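Local coordinates for sister chromatid cohesion protein (Chaetomium thermophilum, PDB 5T8V) that probably loads the cohesin ring onto chromatin, this chain being the C-terminal HEAT-repeat portion of the loader Scc2, at residues K908-V913 / D923-C928; V917-L922 / Y976-G981; V886-V891 / A900-D905; G937-L942 / D990-M995; V845-A850 / V880-V885. All blocks are in the same frame, centred on the assembly; numbering follows the deposited sequence.

Interaction 1. Residues K908-V913 / D923-C928; sequences KELLPV and DDVMAC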
# COMPACT_ATOMS: atom_id res chain seq x y z
N LYS A 908 -37.95 -45.18 28.83
CA LYS A 908 -39.25 -44.99 29.47
C LYS A 908 -39.55 -43.51 29.71
O LYS A 908 -40.71 -43.10 29.66
CB LYS A 908 -39.32 -45.77 30.78
CG LYS A 908 -39.71 -47.23 30.60
CD LYS A 908 -40.12 -47.87 31.92
CE LYS A 908 -39.12 -48.91 32.39
NZ LYS A 908 -39.25 -50.20 31.64
N GLU A 909 -38.52 -42.70 29.98
CA GLU A 909 -38.69 -41.26 30.13
C GLU A 909 -38.71 -40.52 28.80
O GLU A 909 -39.06 -39.34 28.78
CB GLU A 909 -37.58 -40.68 31.01
CG GLU A 909 -37.48 -41.30 32.39
CD GLU A 909 -36.38 -40.66 33.23
OE1 GLU A 909 -35.73 -39.72 32.73
OE2 GLU A 909 -36.18 -41.10 34.38
N LEU A 910 -38.36 -41.19 27.71
CA LEU A 910 -38.17 -40.54 26.42
C LEU A 910 -39.24 -40.90 25.40
O LEU A 910 -39.31 -40.25 24.35
CB LEU A 910 -36.79 -40.91 25.86
CG LEU A 910 -36.25 -40.07 24.70
CD1 LEU A 910 -35.98 -38.64 25.16
CD2 LEU A 910 -34.98 -40.71 24.15
N LEU A 911 -40.06 -41.90 25.67
CA LEU A 911 -41.10 -42.30 24.73
C LEU A 911 -42.31 -41.38 24.80
O LEU A 911 -42.78 -40.91 23.76
CB LEU A 911 -41.53 -43.75 24.99
CG LEU A 911 -42.43 -44.33 23.90
CD1 LEU A 911 -42.03 -45.76 23.59
CD2 LEU A 911 -43.90 -44.25 24.32
N PRO A 912 -42.87 -41.10 25.99
CA PRO A 912 -44.11 -40.29 26.02
C PRO A 912 -43.98 -38.93 25.36
O PRO A 912 -44.98 -38.40 24.86
CB PRO A 912 -44.41 -40.18 27.52
CG PRO A 912 -43.15 -40.52 28.21
CD PRO A 912 -42.45 -41.50 27.34
N VAL A 913 -42.78 -38.34 25.34
CA VAL A 913 -42.61 -37.03 24.71
C VAL A 913 -42.82 -37.08 23.21
O VAL A 913 -42.96 -36.02 22.58
CB VAL A 913 -41.21 -36.45 25.00
CG1 VAL A 913 -40.88 -36.53 26.49
CG2 VAL A 913 -40.13 -37.15 24.18
N ASP A 923 -37.29 -36.02 15.41
CA ASP A 923 -36.34 -36.78 14.60
C ASP A 923 -35.21 -37.34 15.46
O ASP A 923 -35.00 -38.56 15.53
CB ASP A 923 -35.79 -35.88 13.49
CG ASP A 923 -35.13 -36.66 12.37
OD1 ASP A 923 -34.20 -37.43 12.66
OD2 ASP A 923 -35.55 -36.49 11.20
N ASP A 924 -34.49 -36.46 16.15
CA ASP A 924 -33.35 -36.90 16.94
C ASP A 924 -33.78 -37.80 18.09
O ASP A 924 -33.08 -38.76 18.44
CB ASP A 924 -32.57 -35.70 17.46
CG ASP A 924 -32.01 -34.84 16.34
OD1 ASP A 924 -30.99 -35.23 15.75
OD2 ASP A 924 -32.59 -33.77 16.06
N VAL A 925 -34.95 -37.53 18.69
CA VAL A 925 -35.39 -38.36 19.81
C VAL A 925 -35.83 -39.73 19.31
O VAL A 925 -35.63 -40.74 20.00
CB VAL A 925 -36.51 -37.67 20.60
CG1 VAL A 925 -37.73 -37.51 19.76
CG2 VAL A 925 -36.84 -38.47 21.84
N MET A 926 -36.45 -39.79 18.13
CA MET A 926 -36.82 -41.09 17.57
C MET A 926 -35.58 -41.90 17.24
O MET A 926 -35.50 -43.10 17.55
CB MET A 926 -37.69 -40.90 16.33
CG MET A 926 -38.20 -42.20 15.72
SD MET A 926 -39.31 -43.12 16.81
CE MET A 926 -40.79 -42.10 16.73
N ALA A 927 -34.59 -41.27 16.61
CA ALA A 927 -33.31 -41.93 16.39
C ALA A 927 -32.74 -42.47 17.69
O ALA A 927 -32.32 -43.63 17.78
CB ALA A 927 -32.32 -40.96 15.74
N CYS A 928 -32.75 -41.64 18.74
CA CYS A 928 -32.24 -42.08 20.03
C CYS A 928 -33.01 -43.28 20.55
O CYS A 928 -32.42 -44.22 21.09
CB CYS A 928 -32.31 -40.92 21.03
SG CYS A 928 -31.38 -41.20 22.55

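Interaction 2. Residues V917-L922 / Y976-G981; sequences VPRALL and YSLIVG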
# COMPACT_ATOMS: atom_id res chain seq x y z
N VAL A 917 -43.65 -33.13 21.32
CA VAL A 917 -42.47 -32.41 20.85
C VAL A 917 -42.58 -32.10 19.36
O VAL A 917 -43.14 -32.90 18.60
CB VAL A 917 -41.20 -33.22 21.14
CG1 VAL A 917 -41.16 -34.49 20.30
CG2 VAL A 917 -39.98 -32.39 20.91
N PRO A 918 -42.05 -30.95 18.88
CA PRO A 918 -42.10 -30.67 17.44
C PRO A 918 -41.37 -31.70 16.59
O PRO A 918 -40.74 -32.62 17.11
CB PRO A 918 -41.44 -29.29 17.33
CG PRO A 918 -40.75 -29.06 18.63
CD PRO A 918 -41.56 -29.79 19.64
N ARG A 919 -41.47 -31.54 15.27
CA ARG A 919 -40.91 -32.52 14.34
C ARG A 919 -39.39 -32.58 14.42
O ARG A 919 -38.81 -33.66 14.61
CB ARG A 919 -41.36 -32.19 12.92
CG ARG A 919 -40.72 -33.03 11.82
CD ARG A 919 -40.91 -32.39 10.45
NE ARG A 919 -39.90 -32.85 9.50
CZ ARG A 919 -40.10 -33.75 8.54
NH1 ARG A 919 -41.28 -34.33 8.38
NH2 ARG A 919 -39.10 -34.09 7.74
N ALA A 920 -38.73 -31.43 14.27
CA ALA A 920 -37.27 -31.42 14.18
C ALA A 920 -36.64 -32.14 15.36
O ALA A 920 -35.62 -32.83 15.20
CB ALA A 920 -36.77 -29.98 14.10
N LEU A 921 -37.22 -32.00 16.55
CA LEU A 921 -36.70 -32.72 17.71
C LEU A 921 -37.21 -34.16 17.73
O LEU A 921 -36.48 -35.07 18.14
CB LEU A 921 -37.10 -32.00 19.00
CG LEU A 921 -36.65 -32.61 20.33
CD1 LEU A 921 -35.20 -33.06 20.27
CD2 LEU A 921 -36.82 -31.61 21.46
N LEU A 922 -38.45 -34.38 17.28
CA LEU A 922 -38.95 -35.75 17.17
C LEU A 922 -38.01 -36.62 16.36
O LEU A 922 -37.92 -37.83 16.59
CB LEU A 922 -40.34 -35.77 16.54
CG LEU A 922 -40.92 -37.18 16.36
CD1 LEU A 922 -40.92 -37.98 17.66
CD2 LEU A 922 -42.32 -37.10 15.80
N TYR A 976 -50.28 -38.60 14.63
CA TYR A 976 -50.20 -40.02 14.33
C TYR A 976 -49.29 -40.26 13.12
O TYR A 976 -48.31 -41.00 13.20
CB TYR A 976 -51.59 -40.59 14.07
CG TYR A 976 -52.49 -40.66 15.29
CD1 TYR A 976 -51.98 -40.99 16.54
CD2 TYR A 976 -53.85 -40.41 15.19
CE1 TYR A 976 -52.80 -41.06 17.66
CE2 TYR A 976 -54.68 -40.48 16.30
CZ TYR A 976 -54.14 -40.80 17.53
OH TYR A 976 -54.96 -40.87 18.63
N SER A 977 -49.63 -39.63 11.99
CA SER A 977 -48.83 -39.80 10.78
C SER A 977 -47.39 -39.36 10.98
O SER A 977 -46.48 -39.94 10.39
CB SER A 977 -49.46 -39.02 9.63
OG SER A 977 -49.27 -37.62 9.81
N LEU A 978 -47.17 -38.32 11.79
CA LEU A 978 -45.80 -37.89 12.06
C LEU A 978 -45.02 -38.98 12.79
O LEU A 978 -43.89 -39.31 12.42
CB LEU A 978 -45.81 -36.59 12.86
CG LEU A 978 -44.43 -36.01 13.16
CD1 LEU A 978 -43.72 -35.60 11.88
CD2 LEU A 978 -44.52 -34.83 14.12
N ILE A 979 -45.62 -39.55 13.84
CA ILE A 979 -44.96 -40.60 14.61
C ILE A 979 -44.67 -41.80 13.72
O ILE A 979 -43.55 -42.33 13.69
CB ILE A 979 -45.81 -40.99 15.83
CG1 ILE A 979 -45.96 -39.79 16.77
CG2 ILE A 979 -45.17 -42.17 16.58
CD1 ILE A 979 -47.00 -39.99 17.86
N VAL A 980 -45.68 -42.27 12.98
CA VAL A 980 -45.48 -43.40 12.08
C VAL A 980 -44.36 -43.10 11.09
O VAL A 980 -43.50 -43.94 10.82
CB VAL A 980 -46.80 -43.75 11.36
CG1 VAL A 980 -46.58 -44.86 10.34
CG2 VAL A 980 -47.86 -44.15 12.37
N GLY A 981 -44.36 -41.89 10.53
CA GLY A 981 -43.38 -41.56 9.51
C GLY A 981 -41.96 -41.54 10.05
O GLY A 981 -41.05 -42.11 9.45

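Interaction 3. Residues V886-V891 / A900-D905; sequences VIYRRV and AQFLTD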
# COMPACT_ATOMS: atom_id res chain seq x y z
N VAL A 886 -29.18 -35.64 20.85
CA VAL A 886 -28.17 -35.94 19.83
C VAL A 886 -26.90 -36.45 20.49
O VAL A 886 -26.22 -37.33 19.94
CB VAL A 886 -27.91 -34.70 18.96
CG1 VAL A 886 -26.65 -34.87 18.12
CG2 VAL A 886 -29.10 -34.44 18.06
N ILE A 887 -26.54 -35.92 21.65
CA ILE A 887 -25.35 -36.39 22.35
C ILE A 887 -25.52 -37.83 22.79
O ILE A 887 -24.58 -38.63 22.72
CB ILE A 887 -25.02 -35.46 23.53
CG1 ILE A 887 -24.60 -34.08 23.01
CG2 ILE A 887 -23.89 -36.05 24.39
CD1 ILE A 887 -24.51 -33.01 24.07
N TYR A 888 -26.72 -38.20 23.26
CA TYR A 888 -26.99 -39.60 23.56
C TYR A 888 -26.98 -40.44 22.29
O TYR A 888 -26.45 -41.56 22.28
CB TYR A 888 -28.33 -39.74 24.28
CG TYR A 888 -28.30 -39.49 25.77
CD1 TYR A 888 -27.18 -38.95 26.39
CD2 TYR A 888 -29.39 -39.83 26.57
CE1 TYR A 888 -27.15 -38.73 27.75
CE2 TYR A 888 -29.37 -39.61 27.93
CZ TYR A 888 -28.25 -39.07 28.52
OH TYR A 888 -28.22 -38.85 29.88
N ARG A 889 -27.57 -39.92 21.21
CA ARG A 889 -27.62 -40.64 19.95
C ARG A 889 -26.22 -41.00 19.46
O ARG A 889 -25.97 -42.14 19.04
CB ARG A 889 -28.36 -39.79 18.91
CG ARG A 889 -28.38 -40.34 17.50
CD ARG A 889 -29.14 -39.40 16.59
NE ARG A 889 -29.18 -39.85 15.20
CZ ARG A 889 -29.85 -39.23 14.23
NH1 ARG A 889 -30.54 -38.13 14.50
NH2 ARG A 889 -29.83 -39.71 13.00
N ARG A 890 -25.29 -40.05 19.52
CA ARG A 890 -23.95 -40.27 18.99
C ARG A 890 -23.07 -41.01 19.98
O ARG A 890 -22.28 -41.89 19.59
CB ARG A 890 -23.32 -38.93 18.61
CG ARG A 890 -24.01 -38.21 17.47
CD ARG A 890 -23.68 -38.84 16.12
NE ARG A 890 -24.19 -38.04 15.01
CZ ARG A 890 -25.37 -38.21 14.42
NH1 ARG A 890 -26.20 -39.16 14.84
NH2 ARG A 890 -25.73 -37.43 13.41
N VAL A 891 -23.17 -40.68 21.27
CA VAL A 891 -22.26 -41.24 22.27
C VAL A 891 -22.69 -42.64 22.67
O VAL A 891 -21.91 -43.60 22.59
CB VAL A 891 -22.19 -40.31 23.50
CG1 VAL A 891 -21.35 -40.95 24.61
CG2 VAL A 891 -21.61 -38.95 23.11
N ALA A 900 -27.59 -51.40 31.33
CA ALA A 900 -28.93 -51.81 30.95
C ALA A 900 -30.00 -50.91 31.58
O ALA A 900 -30.81 -50.31 30.87
CB ALA A 900 -29.16 -53.27 31.36
N GLN A 901 -30.01 -50.83 32.91
CA GLN A 901 -31.06 -50.06 33.58
C GLN A 901 -31.06 -48.61 33.14
O GLN A 901 -32.13 -47.99 33.04
CB GLN A 901 -30.89 -50.16 35.10
CG GLN A 901 -32.06 -49.61 35.90
CD GLN A 901 -33.35 -50.39 35.66
OE1 GLN A 901 -33.37 -51.61 35.75
NE2 GLN A 901 -34.42 -49.67 35.35
N PHE A 902 -29.88 -48.04 32.86
CA PHE A 902 -29.82 -46.67 32.36
C PHE A 902 -30.57 -46.54 31.04
O PHE A 902 -31.45 -45.68 30.90
CB PHE A 902 -28.36 -46.25 32.19
CG PHE A 902 -28.19 -44.85 31.68
CD1 PHE A 902 -28.21 -43.77 32.56
CD2 PHE A 902 -28.00 -44.60 30.33
CE1 PHE A 902 -28.05 -42.48 32.09
CE2 PHE A 902 -27.84 -43.32 29.86
CZ PHE A 902 -27.87 -42.25 30.74
N LEU A 903 -30.24 -47.39 30.07
CA LEU A 903 -30.94 -47.37 28.79
C LEU A 903 -32.45 -47.52 28.98
O LEU A 903 -33.24 -46.71 28.47
CB LEU A 903 -30.41 -48.49 27.89
CG LEU A 903 -29.12 -48.21 27.11
CD1 LEU A 903 -28.01 -47.71 28.02
CD2 LEU A 903 -28.67 -49.46 26.38
N THR A 904 -32.87 -48.54 29.73
CA THR A 904 -34.29 -48.78 29.95
C THR A 904 -34.98 -47.54 30.50
O THR A 904 -35.99 -47.07 29.96
CB THR A 904 -34.47 -49.97 30.90
OG1 THR A 904 -33.88 -51.14 30.32
CG2 THR A 904 -35.95 -50.24 31.16
N ASP A 905 -34.43 -46.98 31.58
CA ASP A 905 -35.03 -45.79 32.19
C ASP A 905 -35.11 -44.65 31.18
O ASP A 905 -36.15 -43.99 31.05
CB ASP A 905 -34.23 -45.37 33.42
CG ASP A 905 -34.29 -46.39 34.53
OD1 ASP A 905 -35.32 -47.08 34.65
OD2 ASP A 905 -33.30 -46.50 35.29

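Interaction 4. Residues G937-L942 / D990-M995; sequences GTYEPL and DSHHEM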
# COMPACT_ATOMS: atom_id res chain seq x y z
N GLY A 937 -32.15 -55.45 24.12
CA GLY A 937 -32.62 -56.54 23.29
C GLY A 937 -34.08 -56.42 22.91
O GLY A 937 -34.57 -57.19 22.08
N THR A 938 -34.78 -55.45 23.49
CA THR A 938 -36.22 -55.34 23.33
C THR A 938 -36.58 -54.30 22.28
O THR A 938 -35.89 -53.29 22.11
CB THR A 938 -36.88 -54.97 24.66
OG1 THR A 938 -36.40 -53.69 25.11
CG2 THR A 938 -36.59 -56.01 25.72
N TYR A 939 -37.67 -54.56 21.57
CA TYR A 939 -38.24 -53.61 20.62
C TYR A 939 -39.75 -53.49 20.75
O TYR A 939 -40.36 -52.73 20.00
CB TYR A 939 -37.89 -54.02 19.18
CG TYR A 939 -36.42 -54.22 18.93
CD1 TYR A 939 -35.81 -55.44 19.18
CD2 TYR A 939 -35.63 -53.19 18.43
CE1 TYR A 939 -34.46 -55.63 18.95
CE2 TYR A 939 -34.28 -53.37 18.19
CZ TYR A 939 -33.70 -54.60 18.46
OH TYR A 939 -32.35 -54.78 18.23
N GLU A 940 -40.37 -54.22 21.68
CA GLU A 940 -41.82 -54.17 21.82
C GLU A 940 -42.35 -52.78 22.15
O GLU A 940 -43.45 -52.45 21.67
CB GLU A 940 -42.26 -55.18 22.89
CG GLU A 940 -43.78 -55.29 23.06
CD GLU A 940 -44.34 -54.26 24.03
OE1 GLU A 940 -43.61 -53.82 24.94
OE2 GLU A 940 -45.53 -53.88 23.87
N PRO A 941 -41.69 -51.94 22.96
CA PRO A 941 -42.26 -50.60 23.19
C PRO A 941 -42.40 -49.78 21.92
O PRO A 941 -43.43 -49.13 21.71
CB PRO A 941 -41.27 -49.96 24.18
CG PRO A 941 -40.08 -50.85 24.19
CD PRO A 941 -40.55 -52.21 23.85
N LEU A 942 -41.38 -49.80 21.05
CA LEU A 942 -41.49 -49.10 19.77
C LEU A 942 -42.63 -49.66 18.94
O LEU A 942 -43.49 -48.91 18.46
CB LEU A 942 -40.17 -49.20 19.01
CG LEU A 942 -39.02 -48.34 19.54
CD1 LEU A 942 -37.72 -48.69 18.82
CD2 LEU A 942 -39.33 -46.87 19.38
N ASP A 990 -38.95 -54.62 10.71
CA ASP A 990 -39.27 -55.72 9.80
C ASP A 990 -39.05 -57.07 10.45
O ASP A 990 -39.71 -58.05 10.08
CB ASP A 990 -38.43 -55.61 8.53
CG ASP A 990 -38.70 -54.32 7.76
OD1 ASP A 990 -39.75 -53.69 8.02
OD2 ASP A 990 -37.86 -53.95 6.91
N SER A 991 -38.14 -57.16 11.43
CA SER A 991 -37.91 -58.42 12.12
C SER A 991 -39.09 -58.81 13.00
O SER A 991 -39.27 -60.00 13.28
CB SER A 991 -36.64 -58.33 12.96
OG SER A 991 -36.76 -57.35 13.97
N HIS A 992 -39.89 -57.85 13.44
CA HIS A 992 -41.09 -58.11 14.24
C HIS A 992 -42.34 -58.15 13.37
O HIS A 992 -43.37 -57.56 13.69
CB HIS A 992 -41.22 -57.07 15.34
CG HIS A 992 -40.04 -57.01 16.26
ND1 HIS A 992 -38.85 -56.43 15.89
CD2 HIS A 992 -39.87 -57.46 17.52
CE1 HIS A 992 -37.99 -56.52 16.89
NE2 HIS A 992 -38.58 -57.14 17.89
N HIS A 993 -42.25 -58.86 12.24
CA HIS A 993 -43.39 -58.99 11.35
C HIS A 993 -44.55 -59.74 11.98
O HIS A 993 -45.63 -59.79 11.38
CB HIS A 993 -42.96 -59.70 10.06
CG HIS A 993 -42.39 -61.06 10.26
ND1 HIS A 993 -41.11 -61.27 10.72
CD2 HIS A 993 -42.92 -62.29 10.07
CE1 HIS A 993 -40.87 -62.57 10.81
NE2 HIS A 993 -41.96 -63.21 10.41
N GLU A 994 -44.36 -60.33 13.16
CA GLU A 994 -45.44 -61.03 13.85
C GLU A 994 -46.10 -60.18 14.92
O GLU A 994 -47.30 -60.34 15.17
CB GLU A 994 -44.90 -62.32 14.50
CG GLU A 994 -45.88 -63.48 14.45
CD GLU A 994 -46.17 -63.94 13.03
OE1 GLU A 994 -45.32 -63.71 12.14
OE2 GLU A 994 -47.25 -64.53 12.80
N MET A 995 -45.36 -59.27 15.56
CA MET A 995 -45.95 -58.37 16.54
C MET A 995 -47.05 -57.51 15.94
O MET A 995 -47.94 -57.05 16.67
CB MET A 995 -44.87 -57.48 17.16
CG MET A 995 -45.38 -56.41 18.11
SD MET A 995 -46.27 -57.07 19.54
CE MET A 995 -46.81 -55.56 20.34

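Interaction 5. Residues V845-A850 / V880-V885; sequences VLMIFA and VSRAVV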
# COMPACT_ATOMS: atom_id res chain seq x y z
N VAL A 845 -21.83 -26.67 21.43
CA VAL A 845 -20.51 -27.12 21.00
C VAL A 845 -20.26 -28.57 21.40
O VAL A 845 -19.65 -29.34 20.64
CB VAL A 845 -19.41 -26.18 21.56
CG1 VAL A 845 -19.52 -26.01 23.05
CG2 VAL A 845 -18.02 -26.69 21.19
N LEU A 846 -20.72 -28.98 22.59
CA LEU A 846 -20.65 -30.39 22.94
C LEU A 846 -21.36 -31.26 21.91
O LEU A 846 -20.93 -32.38 21.64
CB LEU A 846 -21.25 -30.62 24.33
CG LEU A 846 -20.35 -30.30 25.52
CD1 LEU A 846 -21.14 -30.37 26.82
CD2 LEU A 846 -19.17 -31.27 25.56
N MET A 847 -22.44 -30.74 21.33
CA MET A 847 -23.18 -31.46 20.30
C MET A 847 -22.28 -31.81 19.12
O MET A 847 -22.14 -32.98 18.75
CB MET A 847 -24.36 -30.60 19.86
CG MET A 847 -25.30 -31.21 18.84
SD MET A 847 -26.58 -30.01 18.41
CE MET A 847 -27.61 -30.97 17.31
N ILE A 848 -21.66 -30.79 18.53
CA ILE A 848 -20.81 -31.01 17.36
C ILE A 848 -19.57 -31.81 17.73
O ILE A 848 -19.03 -32.55 16.90
CB ILE A 848 -20.45 -29.67 16.70
CG1 ILE A 848 -19.80 -28.72 17.72
CG2 ILE A 848 -21.70 -29.05 16.08
CD1 ILE A 848 -19.57 -27.31 17.22
N PHE A 849 -19.10 -31.70 18.98
CA PHE A 849 -18.01 -32.57 19.42
C PHE A 849 -18.43 -34.03 19.39
O PHE A 849 -17.73 -34.88 18.83
CB PHE A 849 -17.56 -32.18 20.83
CG PHE A 849 -16.33 -31.33 20.84
CD1 PHE A 849 -16.42 -29.96 20.71
CD2 PHE A 849 -15.08 -31.91 20.99
CE1 PHE A 849 -15.29 -29.18 20.72
CE2 PHE A 849 -13.94 -31.13 21.00
CZ PHE A 849 -14.04 -29.77 20.87
N ALA A 850 -19.58 -34.35 19.99
CA ALA A 850 -20.08 -35.72 19.96
C ALA A 850 -20.28 -36.20 18.53
O ALA A 850 -20.05 -37.37 18.22
CB ALA A 850 -21.38 -35.82 20.75
N VAL A 880 -31.57 -27.02 23.85
CA VAL A 880 -30.94 -27.92 24.82
C VAL A 880 -31.43 -29.35 24.62
O VAL A 880 -30.64 -30.30 24.68
CB VAL A 880 -31.21 -27.42 26.26
CG1 VAL A 880 -32.70 -27.18 26.49
CG2 VAL A 880 -30.68 -28.41 27.28
N SER A 881 -32.73 -29.52 24.39
CA SER A 881 -33.29 -30.87 24.24
C SER A 881 -32.66 -31.59 23.05
O SER A 881 -32.13 -32.69 23.18
CB SER A 881 -34.81 -30.78 24.09
OG SER A 881 -35.40 -30.19 25.24
N ARG A 882 -32.73 -30.97 21.86
CA ARG A 882 -32.11 -31.58 20.69
C ARG A 882 -30.64 -31.85 20.93
O ARG A 882 -30.11 -32.89 20.52
CB ARG A 882 -32.30 -30.67 19.47
CG ARG A 882 -32.13 -31.40 18.14
CD ARG A 882 -32.49 -30.52 16.96
NE ARG A 882 -31.30 -29.92 16.34
CZ ARG A 882 -30.62 -30.46 15.33
NH1 ARG A 882 -29.55 -29.84 14.84
NH2 ARG A 882 -30.99 -31.62 14.80
N ALA A 883 -29.95 -30.93 21.62
CA ALA A 883 -28.54 -31.14 21.93
C ALA A 883 -28.33 -32.43 22.72
O ALA A 883 -27.53 -33.28 22.32
CB ALA A 883 -28.00 -29.94 22.71
N VAL A 884 -29.06 -32.60 23.83
CA VAL A 884 -28.81 -33.75 24.68
C VAL A 884 -29.22 -35.04 23.98
O VAL A 884 -28.51 -36.05 24.06
CB VAL A 884 -29.52 -33.59 26.04
CG1 VAL A 884 -29.01 -32.35 26.76
CG2 VAL A 884 -31.03 -33.55 25.88
N VAL A 885 -30.35 -35.04 23.27
CA VAL A 885 -30.77 -36.27 22.60
C VAL A 885 -29.79 -36.64 21.50
O VAL A 885 -29.56 -37.82 21.23
CB VAL A 885 -32.20 -36.15 22.05
CG1 VAL A 885 -33.18 -35.86 23.18
CG2 VAL A 885 -32.29 -35.09 20.98

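Interaction 1. Residues K908-V913 / D923-C928
Leu910, near the end of helix 900-910, packs against Val925 and Cys928 of helix 919-935 within the HEAT-repeat solenoid of this C-terminal Scc2 fragment. The backbones come nearest at Leu910 and Val925, whose CA atoms are 7.5 Å apart.

Across the two segments the contact is purely apolar and buries 146 Å² in all. Val925 offers a single methyl: its CG2 lies 3.3 Å from Leu910 CG, with Leu910 CD1 and CD2 also close to it, so that it sits against the fork of the leucine. The two side chains slide past one another in opposite directions instead of meeting end on. Val913 CG2 reaches the same Val925 CG2 at 4.2 Å, adding a second, lighter touch. Replacing Leu910 with an alanine here would probably open a gap facing the Val925 methyl and take from the Cys928 sulfur its leucine neighbour.

Charged residues flank this core and lead to other helices. Asp924 faces helix 878-891, where it packs on Val885 and Val886, while Glu909 forms a salt bridge with Arg866 of helix 866-870. Ile869 and Ile872 also pack on Leu910.

The thiol of Cys928 extends the apolar patch by one turn: with SG anti to the backbone N (chi1 -167°), the sulfur comes within 4.0 Å of Leu910 CD2.

Interaction 2. Residues V917-L922 / Y976-G981
Arg919 and Leu978 bring their CA atoms to 7.6 Å of each other where the first turn of helix 919-935 faces the middle of helix 969-986; the CA atoms of Leu922, a turn later, and Ile979, the residue after Leu978, are 8.1 Å apart. Pro918 occupies the N-cap position of the first helix, and its carbonyl O accepts the 2.9 Å bond from Leu922 N that closes the opening turn. The two helices pack side by side in the HEAT-repeat alpha-solenoid.

Leu978 touches both partners. Its isobutyl group meets that of Leu922 tip to tip, with Leu922 CD2 3.6 Å from Leu978 CG and equally near Leu978 CD2. Each leucine has CG anti to its own backbone N (chi1 178° in Leu922, -178° in Leu978), which sends the two branches out into the space between the helices. The other methyl, Leu978 CD1, lies 4.0 Å from Arg919 CG, touching the aliphatic part of a chain that runs extended from CG to NE.

Beyond that point Arg919 turns polar: its NH1 forms a salt bridge with Asp1034 of helix 1026-1042. Val914 packs on both Leu922 and Ile979.

The chemistry thus separates along one residue. Arg919 contributes methylenes to the leucine pair and its charge to a third helix, consistent with the contact being held by dispersion and exclusion of water, without a directional bond between the two segments.

Interaction 3. Residues V886-V891 / A900-D905
Tyr888 and Phe902 form an offset edge-to-face pair in which the rim of the phenylalanine points toward the face of the tyrosine. Their ring centroids are 5.9 Å apart and the planes meet at 63°. Phe902 CZ makes the touch, 3.9 Å from Tyr888 CZ and 3.5 Å from Tyr888 OH, the hydroxyl oxygen lying near the plane of the phenylalanine ring.

Neighbours fix both rings in place. The Tyr888 hydroxyl is hydrogen-bonded to the carbonyl O of Leu862, while Ile869 and Cys928 pack on the tyrosine. Phe902 makes a further edge-to-face contact with Phe859, and Leu903 CD1 meets its ring at the edge, in plane. Further back, Gln901 NE2 donates to Asp905 OD1 at 2.8 Å, arriving from above the carboxylate plane, which ties the turn of helix that carries Phe902.

Helices 878-891 and 900-910 follow each other in the chain across a short loop. The aromatic pair thus bridges consecutive helices, as befits the alpha-solenoid packing of HEAT repeats.

Interaction 4. Residues G937-L942 / D990-M995
Tyr939 and His992 put their rings together obliquely, planes at 58° and centroids 5.1 Å apart. Tyr939 CD1 lies at the edge of the imidazole, near its plane and 3.3 Å from His992 CE1. The Tyr939 CB is also close, 3.4 Å from both His992 CE1 and His992 NE2, so the imidazole rim sits beside the CB-CG bond, where the phenol ring begins. The side chains cross at about a right angle. Ser933 and Leu989 also touch the tyrosine.

Tyr939 is the N-cap residue of helix 940-960, and His992 belongs to the loop that follows helix 969-986, so the contact fastens an inter-helix loop to a helix start at the surface of the HEAT-repeat solenoid. With an alanine in place of Tyr939 only CB would remain against the imidazole, which is likely to leave His992 freer to turn.

Beside the rings, a methionine methyl meets a glutamate. Met995, bent at its second torsion (chi2 60°), brings CE to 4.1 Å from Glu940 CG and to the same distance from Glu940 OE2. Met995 also touches Ala943 and Ile947 of helix 940-960.

Interaction 5. Residues V845-A850 / V880-V885
Met847 spans the contact between helices 839-852 and 878-891, and its sulfur and terminal methyl meet different surroundings. On the close-packed side the helices come together at Ala883, whose small side chain allows its CA to lie 5.6 Å from the CA of Met847. The methionine sulfur runs past this buried alanine, with SD 4.2 Å from Ala883 CA.

Toward solvent lies Arg882, an exposed residue that leans back over the methionine. Met847 is fully extended, every torsion near 180°, which carries CE over one face of the guanidinium group, offset toward its rim and 3.3 Å from Arg882 NH1. A bend at chi3 (98°) turns the arginine head to meet that methyl. There is no hydrogen bond across the segments; the charge is answered by Asp924 of helix 919-935, in a salt bridge with Arg882 NH2.

Close helix approach at an alanine, with an exposed arginine lying along the methionine methyl at the solvent side, fits neighbouring helices stacked in a HEAT-repeat alpha-solenoid.

The five contacts cluster far from the centre of the elongated chain, between about 46 and 71 Å from it, and no ligand or active site is involved. Interaction 1 is the hub: its centre lies about 10 Å from those of interactions 2 and 3, sharing helix 919-935 with the former and helix 900-910 with the latter. Asp924 ties three of them, its OD1 3.2 Å from Arg889 NH1 of interaction 3 and its OD2 3.0 Å from Arg882 NH2 of interaction 5. Interactions 3 and 5 share helix 878-891, where Val886 CG2 packs on Met847 CE. Interaction 4 is outlying, touching interaction 1 through Leu911 and Pro941 but centred about 29 Å from interaction 5.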